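PDB 4BSZ: ankyrin repeat-containing protein YAR1 from Saccharomyces cerevisiae, which is required for a normal rate of cell proliferation in yeast and binds unfolded protein. Local coordinates for residues 38-46 with 71-79; 122-133 with 145-154. All blocks are in the same frame, centred on the assembly; numbering follows the deposited sequence.

Contact 1. Residues 38-46 with 71-79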
loop_
_atom_site.group_PDB
_atom_site.type_symbol
_atom_site.label_atom_id
_atom_site.label_comp_id
_atom_site.label_asym_id
_atom_site.label_seq_id
_atom_site.Cartn_x
_atom_site.Cartn_y
_atom_site.Cartn_z
ATOM N N VAL B 38 4.948 -67.403 -9.204
ATOM C CA VAL B 38 4.607 -66.935 -7.864
ATOM C C VAL B 38 3.095 -66.724 -7.758
ATOM O O VAL B 38 2.449 -66.341 -8.732
ATOM C CB VAL B 38 5.356 -65.623 -7.507
ATOM C CG1 VAL B 38 5.072 -65.204 -6.070
ATOM C CG2 VAL B 38 6.847 -65.793 -7.700
ATOM N N SER B 39 2.525 -66.997 -6.590
ATOM C CA SER B 39 1.121 -66.681 -6.363
ATOM C C SER B 39 0.899 -65.177 -6.410
ATOM O O SER B 39 1.682 -64.408 -5.845
ATOM C CB SER B 39 0.649 -67.216 -5.016
ATOM O OG SER B 39 -0.678 -66.784 -4.755
ATOM N N PRO B 40 -0.184 -64.747 -7.074
ATOM C CA PRO B 40 -0.524 -63.324 -7.149
ATOM C C PRO B 40 -0.863 -62.768 -5.769
ATOM O O PRO B 40 -0.846 -61.554 -5.572
ATOM C CB PRO B 40 -1.769 -63.308 -8.041
ATOM C CG PRO B 40 -1.755 -64.622 -8.766
ATOM C CD PRO B 40 -1.156 -65.584 -7.796
ATOM N N GLU B 41 -1.161 -63.664 -4.833
ATOM C CA GLU B 41 -1.489 -63.313 -3.454
ATOM C C GLU B 41 -0.285 -62.699 -2.745
ATOM O O GLU B 41 -0.432 -62.006 -1.730
ATOM C CB GLU B 41 -1.951 -64.567 -2.710
ATOM C CG GLU B 41 -2.592 -64.328 -1.354
ATOM C CD GLU B 41 -3.119 -65.613 -0.737
ATOM O OE1 GLU B 41 -3.214 -66.627 -1.464
ATOM O OE2 GLU B 41 -3.439 -65.610 0.471
ATOM N N LEU B 42 0.901 -62.938 -3.305
ATOM C CA LEU B 42 2.164 -62.541 -2.682
ATOM C C LEU B 42 2.787 -61.291 -3.300
ATOM O O LEU B 42 3.812 -60.800 -2.822
ATOM C CB LEU B 42 3.170 -63.702 -2.724
ATOM C CG LEU B 42 3.475 -64.376 -1.379
ATOM C CD1 LEU B 42 2.236 -65.058 -0.843
ATOM C CD2 LEU B 42 4.648 -65.345 -1.481
ATOM N N LEU B 43 2.168 -60.780 -4.362
ATOM C CA LEU B 43 2.648 -59.571 -5.025
ATOM C C LEU B 43 2.672 -58.397 -4.061
ATOM O O LEU B 43 3.600 -57.589 -4.074
ATOM C CB LEU B 43 1.775 -59.235 -6.239
ATOM C CG LEU B 43 1.999 -57.870 -6.911
ATOM C CD1 LEU B 43 3.421 -57.715 -7.430
ATOM C CD2 LEU B 43 1.008 -57.629 -8.035
ATOM N N SER B 44 1.653 -58.312 -3.213
ATOM C CA SER B 44 1.543 -57.214 -2.255
ATOM C C SER B 44 2.585 -57.250 -1.128
ATOM O O SER B 44 2.602 -56.366 -0.272
ATOM C CB SER B 44 0.127 -57.152 -1.670
ATOM O OG SER B 44 -0.234 -58.375 -1.052
ATOM N N THR B 45 3.458 -58.258 -1.133
ATOM C CA THR B 45 4.450 -58.412 -0.066
ATOM C C THR B 45 5.890 -58.164 -0.529
ATOM O O THR B 45 6.808 -58.094 0.294
ATOM C CB THR B 45 4.349 -59.805 0.628
ATOM O OG1 THR B 45 5.121 -60.785 -0.089
ATOM C CG2 THR B 45 2.893 -60.252 0.725
ATOM N N CYS B 46 6.087 -58.026 -1.840
ATOM C CA CYS B 46 7.425 -57.786 -2.385
ATOM C C CYS B 46 7.881 -56.364 -2.103
ATOM O O CYS B 46 7.266 -55.401 -2.566
ATOM C CB CYS B 46 7.463 -58.018 -3.894
ATOM S SG CYS B 46 6.667 -59.517 -4.471
ATOM N N ILE B 71 -0.827 -54.255 -11.693
ATOM C CA ILE B 71 -0.465 -54.482 -10.308
ATOM C C ILE B 71 -1.687 -54.296 -9.413
ATOM O O ILE B 71 -1.954 -55.108 -8.530
ATOM C CB ILE B 71 0.666 -53.528 -9.877
ATOM C CG1 ILE B 71 1.942 -53.861 -10.647
ATOM C CG2 ILE B 71 0.890 -53.608 -8.380
ATOM C CD1 ILE B 71 3.071 -52.907 -10.435
ATOM N N LEU B 72 -2.447 -53.241 -9.665
ATOM C CA LEU B 72 -3.606 -52.946 -8.841
ATOM C C LEU B 72 -4.721 -53.968 -9.036
ATOM O O LEU B 72 -5.321 -54.426 -8.067
ATOM C CB LEU B 72 -4.112 -51.527 -9.108
ATOM C CG LEU B 72 -3.308 -50.409 -8.444
ATOM C CD1 LEU B 72 -3.780 -49.045 -8.930
ATOM C CD2 LEU B 72 -3.401 -50.516 -6.928
ATOM N N GLU B 73 -4.996 -54.322 -10.287
ATOM C CA GLU B 73 -6.024 -55.314 -10.590
ATOM C C GLU B 73 -5.728 -56.654 -9.903
ATOM O O GLU B 73 -6.584 -57.228 -9.223
ATOM C CB GLU B 73 -6.151 -55.513 -12.103
ATOM C CG GLU B 73 -6.897 -54.401 -12.823
ATOM C CD GLU B 73 -6.817 -54.532 -14.334
ATOM O OE1 GLU B 73 -6.063 -55.411 -14.818
ATOM O OE2 GLU B 73 -7.506 -53.754 -15.034
ATOM N N THR B 74 -4.499 -57.128 -10.081
ATOM C CA THR B 74 -4.031 -58.364 -9.476
ATOM C C THR B 74 -4.133 -58.365 -7.948
ATOM O O THR B 74 -4.637 -59.308 -7.349
ATOM C CB THR B 74 -2.583 -58.658 -9.914
ATOM O OG1 THR B 74 -2.530 -58.694 -11.345
ATOM C CG2 THR B 74 -2.108 -59.990 -9.368
ATOM N N VAL B 75 -3.656 -57.312 -7.311
ATOM C CA VAL B 75 -3.718 -57.247 -5.855
ATOM C C VAL B 75 -5.168 -57.262 -5.359
ATOM O O VAL B 75 -5.500 -57.957 -4.395
ATOM C CB VAL B 75 -2.941 -56.011 -5.314
ATOM C CG1 VAL B 75 -3.229 -55.781 -3.839
ATOM C CG2 VAL B 75 -1.441 -56.194 -5.549
ATOM N N SER B 76 -6.024 -56.506 -6.046
ATOM C CA SER B 76 -7.443 -56.397 -5.713
ATOM C C SER B 76 -8.142 -57.743 -5.825
ATOM O O SER B 76 -8.929 -58.124 -4.960
ATOM C CB SER B 76 -8.118 -55.376 -6.637
ATOM O OG SER B 76 -9.519 -55.576 -6.700
ATOM N N ARG B 77 -7.833 -58.458 -6.900
ATOM C CA ARG B 77 -8.434 -59.759 -7.177
ATOM C C ARG B 77 -7.978 -60.838 -6.194
ATOM O O ARG B 77 -8.762 -61.702 -5.807
ATOM C CB ARG B 77 -8.102 -60.181 -8.612
ATOM C CG ARG B 77 -8.924 -61.337 -9.137
ATOM C CD ARG B 77 -8.817 -61.444 -10.655
ATOM N NE ARG B 77 -9.249 -60.215 -11.318
ATOM C CZ ARG B 77 -9.792 -60.166 -12.533
ATOM N NH1 ARG B 77 -9.976 -61.282 -13.228
ATOM N NH2 ARG B 77 -10.154 -58.997 -13.051
ATOM N N ALA B 78 -6.717 -60.764 -5.777
ATOM C CA ALA B 78 -6.090 -61.829 -5.000
ATOM C C ALA B 78 -6.073 -61.608 -3.485
ATOM O O ALA B 78 -5.684 -62.497 -2.733
ATOM C CB ALA B 78 -4.674 -62.079 -5.511
ATOM N N ASN B 79 -6.487 -60.434 -3.034
ATOM C CA ASN B 79 -6.438 -60.119 -1.606
ATOM C C ASN B 79 -7.764 -59.574 -1.050
ATOM O O ASN B 79 -8.703 -59.295 -1.800
ATOM C CB ASN B 79 -5.284 -59.146 -1.299
ATOM C CG ASN B 79 -3.905 -59.752 -1.573
ATOM O OD1 ASN B 79 -3.153 -59.269 -2.424
ATOM N ND2 ASN B 79 -3.567 -60.807 -0.839
#

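Contact 2. Residues 122-133 with 145-154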
loop_
_atom_site.group_PDB
_atom_site.type_symbol
_atom_site.label_atom_id
_atom_site.label_comp_id
_atom_site.label_asym_id
_atom_site.label_seq_id
_atom_site.Cartn_x
_atom_site.Cartn_y
_atom_site.Cartn_z
ATOM N N PRO B 122 -4.113 -38.949 -0.476
ATOM C CA PRO B 122 -3.074 -37.966 -0.797
ATOM C C PRO B 122 -2.729 -37.108 0.418
ATOM O O PRO B 122 -1.999 -36.121 0.294
ATOM C CB PRO B 122 -3.747 -37.110 -1.866
ATOM C CG PRO B 122 -5.189 -37.085 -1.436
ATOM C CD PRO B 122 -5.462 -38.422 -0.759
ATOM N N PHE B 123 -3.257 -37.487 1.580
ATOM C CA PHE B 123 -3.021 -36.735 2.806
ATOM C C PHE B 123 -2.043 -37.427 3.741
ATOM O O PHE B 123 -1.689 -36.869 4.781
ATOM C CB PHE B 123 -4.332 -36.449 3.526
ATOM C CG PHE B 123 -5.241 -35.538 2.763
ATOM C CD1 PHE B 123 -4.921 -34.202 2.599
ATOM C CD2 PHE B 123 -6.411 -36.016 2.195
ATOM C CE1 PHE B 123 -5.748 -33.354 1.888
ATOM C CE2 PHE B 123 -7.247 -35.174 1.481
ATOM C CZ PHE B 123 -6.914 -33.841 1.327
ATOM N N ILE B 124 -1.608 -38.634 3.372
ATOM C CA ILE B 124 -0.606 -39.346 4.152
ATOM C C ILE B 124 0.633 -38.472 4.216
ATOM O O ILE B 124 1.095 -37.970 3.191
ATOM C CB ILE B 124 -0.202 -40.692 3.515
ATOM C CG1 ILE B 124 -1.429 -41.569 3.234
ATOM C CG2 ILE B 124 0.796 -41.413 4.404
ATOM C CD1 ILE B 124 -1.984 -42.257 4.443
ATOM N N ARG B 125 1.152 -38.283 5.423
ATOM C CA ARG B 125 2.312 -37.434 5.634
ATOM C C ARG B 125 3.551 -38.263 5.886
ATOM O O ARG B 125 3.524 -39.185 6.697
ATOM C CB ARG B 125 2.058 -36.520 6.820
ATOM C CG ARG B 125 0.873 -35.633 6.612
ATOM C CD ARG B 125 1.256 -34.202 6.841
ATOM N NE ARG B 125 0.998 -33.799 8.216
ATOM C CZ ARG B 125 0.022 -32.970 8.569
ATOM N NH1 ARG B 125 -0.771 -32.453 7.636
ATOM N NH2 ARG B 125 -0.152 -32.651 9.847
ATOM N N ASN B 126 4.643 -37.935 5.199
ATOM C CA ASN B 126 5.905 -38.679 5.356
ATOM C C ASN B 126 6.770 -38.258 6.567
ATOM O O ASN B 126 6.373 -37.397 7.360
ATOM C CB ASN B 126 6.723 -38.637 4.058
ATOM C CG ASN B 126 7.167 -37.228 3.680
ATOM O OD1 ASN B 126 7.398 -36.384 4.539
ATOM N ND2 ASN B 126 7.296 -36.977 2.383
ATOM N N LYS B 127 7.954 -38.856 6.688
ATOM C CA LYS B 127 8.857 -38.575 7.810
ATOM C C LYS B 127 9.253 -37.097 7.907
ATOM O O LYS B 127 9.705 -36.631 8.963
ATOM C CB LYS B 127 10.121 -39.448 7.746
ATOM C CG LYS B 127 9.883 -40.949 7.865
ATOM C CD LYS B 127 9.319 -41.336 9.223
ATOM C CE LYS B 127 8.974 -42.826 9.270
ATOM N NZ LYS B 127 10.178 -43.695 9.152
ATOM N N PHE B 128 9.078 -36.365 6.809
ATOM C CA PHE B 128 9.410 -34.939 6.770
ATOM C C PHE B 128 8.170 -34.060 6.915
ATOM O O PHE B 128 8.270 -32.836 6.948
ATOM C CB PHE B 128 10.160 -34.593 5.479
ATOM C CG PHE B 128 11.299 -35.518 5.181
ATOM C CD1 PHE B 128 12.390 -35.589 6.032
ATOM C CD2 PHE B 128 11.279 -36.323 4.053
ATOM C CE1 PHE B 128 13.444 -36.447 5.768
ATOM C CE2 PHE B 128 12.336 -37.190 3.777
ATOM C CZ PHE B 128 13.418 -37.251 4.641
ATOM N N GLY B 129 7.003 -34.692 6.991
ATOM C CA GLY B 129 5.759 -33.986 7.245
ATOM C C GLY B 129 4.974 -33.614 6.009
ATOM O O GLY B 129 3.988 -32.899 6.102
ATOM N N HIS B 130 5.405 -34.104 4.850
ATOM C CA HIS B 130 4.789 -33.729 3.578
ATOM C C HIS B 130 3.835 -34.787 3.023
ATOM O O HIS B 130 4.103 -35.992 3.114
ATOM C CB HIS B 130 5.873 -33.422 2.544
ATOM C CG HIS B 130 6.823 -32.339 2.963
ATOM N ND1 HIS B 130 6.395 -31.133 3.488
ATOM C CD2 HIS B 130 8.173 -32.269 2.915
ATOM C CE1 HIS B 130 7.445 -30.376 3.749
ATOM N NE2 HIS B 130 8.536 -31.035 3.409
ATOM N N ASP B 131 2.719 -34.330 2.457
ATOM C CA ASP B 131 1.792 -35.223 1.751
ATOM C C ASP B 131 1.918 -35.077 0.239
ATOM O O ASP B 131 2.648 -34.219 -0.249
ATOM C CB ASP B 131 0.345 -34.991 2.191
ATOM C CG ASP B 131 -0.042 -33.526 2.198
ATOM O OD1 ASP B 131 0.569 -32.722 1.459
ATOM O OD2 ASP B 131 -0.973 -33.175 2.952
ATOM N N ALA B 132 1.212 -35.918 -0.504
ATOM C CA ALA B 132 1.278 -35.855 -1.959
ATOM C C ALA B 132 0.934 -34.454 -2.502
ATOM O O ALA B 132 1.566 -33.983 -3.451
ATOM C CB ALA B 132 0.393 -36.914 -2.579
ATOM N N ILE B 133 -0.048 -33.796 -1.887
ATOM C CA ILE B 133 -0.427 -32.432 -2.257
ATOM C C ILE B 133 0.763 -31.471 -2.254
ATOM O O ILE B 133 0.964 -30.708 -3.195
ATOM C CB ILE B 133 -1.485 -31.844 -1.308
ATOM C CG1 ILE B 133 -2.609 -32.851 -1.029
ATOM C CG2 ILE B 133 -2.037 -30.556 -1.883
ATOM C CD1 ILE B 133 -3.633 -32.951 -2.122
ATOM N N GLU B 145 -1.164 -31.038 -9.321
ATOM C CA GLU B 145 -1.602 -30.232 -8.197
ATOM C C GLU B 145 -3.007 -29.689 -8.409
ATOM O O GLU B 145 -3.817 -29.649 -7.480
ATOM C CB GLU B 145 -0.608 -29.096 -7.921
ATOM C CG GLU B 145 -0.965 -28.218 -6.728
ATOM C CD GLU B 145 -0.929 -28.953 -5.386
ATOM O OE1 GLU B 145 -0.632 -30.165 -5.337
ATOM O OE2 GLU B 145 -1.200 -28.300 -4.361
ATOM N N THR B 146 -3.304 -29.290 -9.637
ATOM C CA THR B 146 -4.614 -28.733 -9.922
ATOM C C THR B 146 -5.666 -29.829 -9.817
ATOM O O THR B 146 -6.794 -29.581 -9.385
ATOM C CB THR B 146 -4.651 -28.038 -11.280
ATOM O OG1 THR B 146 -3.666 -26.997 -11.299
ATOM C CG2 THR B 146 -6.012 -27.420 -11.524
ATOM N N TYR B 147 -5.280 -31.052 -10.178
ATOM C CA TYR B 147 -6.175 -32.202 -10.055
ATOM C C TYR B 147 -6.549 -32.449 -8.598
ATOM O O TYR B 147 -7.713 -32.708 -8.281
ATOM C CB TYR B 147 -5.534 -33.461 -10.647
ATOM C CG TYR B 147 -6.202 -34.735 -10.181
ATOM C CD1 TYR B 147 -7.400 -35.162 -10.740
ATOM C CD2 TYR B 147 -5.641 -35.505 -9.174
ATOM C CE1 TYR B 147 -8.015 -36.316 -10.308
ATOM C CE2 TYR B 147 -6.250 -36.659 -8.733
ATOM C CZ TYR B 147 -7.435 -37.064 -9.303
ATOM O OH TYR B 147 -8.038 -38.230 -8.861
ATOM N N PHE B 148 -5.550 -32.386 -7.719
ATOM C CA PHE B 148 -5.767 -32.577 -6.293
ATOM C C PHE B 148 -6.752 -31.543 -5.744
ATOM O O PHE B 148 -7.677 -31.880 -5.009
ATOM C CB PHE B 148 -4.440 -32.492 -5.528
ATOM C CG PHE B 148 -3.595 -33.746 -5.596
ATOM C CD1 PHE B 148 -4.175 -34.999 -5.715
ATOM C CD2 PHE B 148 -2.210 -33.664 -5.520
ATOM C CE1 PHE B 148 -3.386 -36.143 -5.773
ATOM C CE2 PHE B 148 -1.418 -34.806 -5.580
ATOM C CZ PHE B 148 -2.004 -36.040 -5.706
ATOM N N LEU B 149 -6.560 -30.285 -6.112
ATOM C CA LEU B 149 -7.370 -29.215 -5.541
ATOM C C LEU B 149 -8.845 -29.238 -5.989
ATOM O O LEU B 149 -9.715 -28.699 -5.291
ATOM C CB LEU B 149 -6.716 -27.846 -5.790
ATOM C CG LEU B 149 -5.293 -27.669 -5.229
ATOM C CD1 LEU B 149 -4.738 -26.302 -5.567
ATOM C CD2 LEU B 149 -5.252 -27.889 -3.733
ATOM N N LYS B 150 -9.117 -29.866 -7.137
ATOM C CA LYS B 150 -10.486 -30.083 -7.625
ATOM C C LYS B 150 -11.108 -31.279 -6.936
ATOM O O LYS B 150 -12.217 -31.213 -6.421
ATOM C CB LYS B 150 -10.491 -30.351 -9.131
ATOM C CG LYS B 150 -10.434 -29.109 -9.996
ATOM C CD LYS B 150 -10.004 -29.440 -11.412
ATOM C CE LYS B 150 -10.067 -28.208 -12.301
ATOM N NZ LYS B 150 -9.726 -28.526 -13.717
ATOM N N LYS B 151 -10.372 -32.380 -6.953
ATOM C CA LYS B 151 -10.833 -33.646 -6.416
ATOM C C LYS B 151 -11.136 -33.578 -4.925
ATOM O O LYS B 151 -12.165 -34.067 -4.472
ATOM C CB LYS B 151 -9.774 -34.717 -6.666
ATOM C CG LYS B 151 -10.267 -36.130 -6.475
ATOM C CD LYS B 151 -11.345 -36.455 -7.481
ATOM C CE LYS B 151 -11.770 -37.887 -7.309
ATOM N NZ LYS B 151 -10.540 -38.712 -7.182
ATOM N N TYR B 152 -10.237 -32.979 -4.155
ATOM C CA TYR B 152 -10.392 -32.988 -2.710
ATOM C C TYR B 152 -10.640 -31.605 -2.117
ATOM O O TYR B 152 -10.330 -30.571 -2.720
ATOM C CB TYR B 152 -9.193 -33.659 -2.051
ATOM C CG TYR B 152 -8.934 -35.063 -2.575
ATOM C CD1 TYR B 152 -9.649 -36.153 -2.090
ATOM C CD2 TYR B 152 -7.973 -35.295 -3.562
ATOM C CE1 TYR B 152 -9.414 -37.425 -2.565
ATOM C CE2 TYR B 152 -7.729 -36.578 -4.041
ATOM C CZ TYR B 152 -8.455 -37.634 -3.541
ATOM O OH TYR B 152 -8.218 -38.907 -4.018
ATOM N N ASP B 153 -11.237 -31.591 -0.934
ATOM C CA ASP B 153 -11.445 -30.343 -0.237
ATOM C C ASP B 153 -10.160 -30.032 0.520
ATOM O O ASP B 153 -9.965 -30.470 1.652
ATOM C CB ASP B 153 -12.639 -30.436 0.701
ATOM C CG ASP B 153 -12.992 -29.106 1.311
ATOM O OD1 ASP B 153 -12.839 -28.074 0.620
ATOM O OD2 ASP B 153 -13.407 -29.090 2.487
ATOM N N VAL B 154 -9.277 -29.287 -0.134
ATOM C CA VAL B 154 -7.966 -28.964 0.406
ATOM C C VAL B 154 -7.915 -27.530 0.905
ATOM O O VAL B 154 -8.181 -26.593 0.137
ATOM C CB VAL B 154 -6.878 -29.118 -0.665
ATOM C CG1 VAL B 154 -5.567 -28.594 -0.149
ATOM C CG2 VAL B 154 -6.744 -30.562 -1.078
#

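Contact 1. Residues 38-46 with 71-79
Pro40 opens the contact by resting on the helix 65-78 of the first annotated ankyrin repeat, its CB 3.6 Å from Thr74 CG2 and close to the methyl of Ala78 as well. Thr74 serves two purposes: its methyl faces the short 3-10 segment 40-45, while OG1 is hydrogen-bonded to Tyr70 O within its own helix. At Glu41 it is the CG methylene, not the carboxylate, that borders the helix end, lying 3.8 Å from Ala78 O; two residues earlier in the chain, Ser39 OG accepts from Glu41 N in an ST turn. Leu43 has the most surface buried by the contact. With CG turned away from its backbone N (chi1 170°), it sends CD2 to within 3.8 Å of Val75 CG2 and 4.0 Å of Ile71 CG2, crossing Val75 at about a right angle, and Phe34 of helix 27-37 adds to the same core. Ser44 follows with CB 4.2 Å from Val75 CG1, and its side chain also touches Phe87 of helix 81-88. The side chains of Glu41 and Ser44 lie beside that of Asn79. Most of the meetings described are apolar, consistent with packing rather than directed bonds holding this pair.

Contact 2. Residues 122-133 with 145-154
Ile133 and Phe148 form the centre of an ankyrin-type helix-turn-helix, in which the start of helix 132-138 packs on the end of helix 142-151 and the loop 122-131 projects in front as the finger between successive helical pairs. Ile133 buries the most surface. Its CD1 comes 3.5 Å from Phe148 CB, obliquely to the ring, and lies 4.1 Å from Val154 CG2. The carboxylate of Glu145, whose chain crosses that of Ile133 at about a right angle, comes closest at the backbone, with OE1 2.7 Å from Ile133 O; with two oxygens this near, the acid probably carries a proton. The other branch of Ile133, CG2, lies 3.5 Å from Glu145 OE2.

Phe148 enters from helix 142-151 with CG anti to its carbonyl carbon (chi1 -79°), which sets the ring among three residues of 122-133. Beyond Ile133, its CZ lies 4.0 Å from Ala132 CB and its CE1 4.0 Å from Pro122 CB; Ser103 of helix 98-104 touches the same side chain.

Phe123 extends this core toward the chain's C-terminal end. Its CZ is 4.1 Å from Val154 CG2, which sits at the ring edge, and the ring turns an edge toward the face of Tyr152 in an offset edge-to-face pair, planes 77° apart. Glu145 and Val154 also pack on basic side chains of another protein chain, so the contact borders an interface of the assembly. Tyr152 is itself sandwiched: Lys151 CG lies over one face, and over the other Pro122 CG makes a CH-pi contact 3.9 Å from the centroid of the Tyr152 ring.

Overall arrangement
The two contacts lie in series along the chain and on opposite sides of its centre, their own centres about 26 Å apart and their nearest atoms about 12 Å apart. They share no helix. Contact 1 joins a loop with a 3-10 segment to helix 65-78 and is only partly buried; contact 2 joins the loop and first turn of one helix to the end of the next and is largely buried. Aliphatic methyls carry contact 1, whereas aromatic rings shape contact 2. Other protein chains of the assembly reach contact 2, while none touches contact 1. The packing of side chains accounts for most of both contacts.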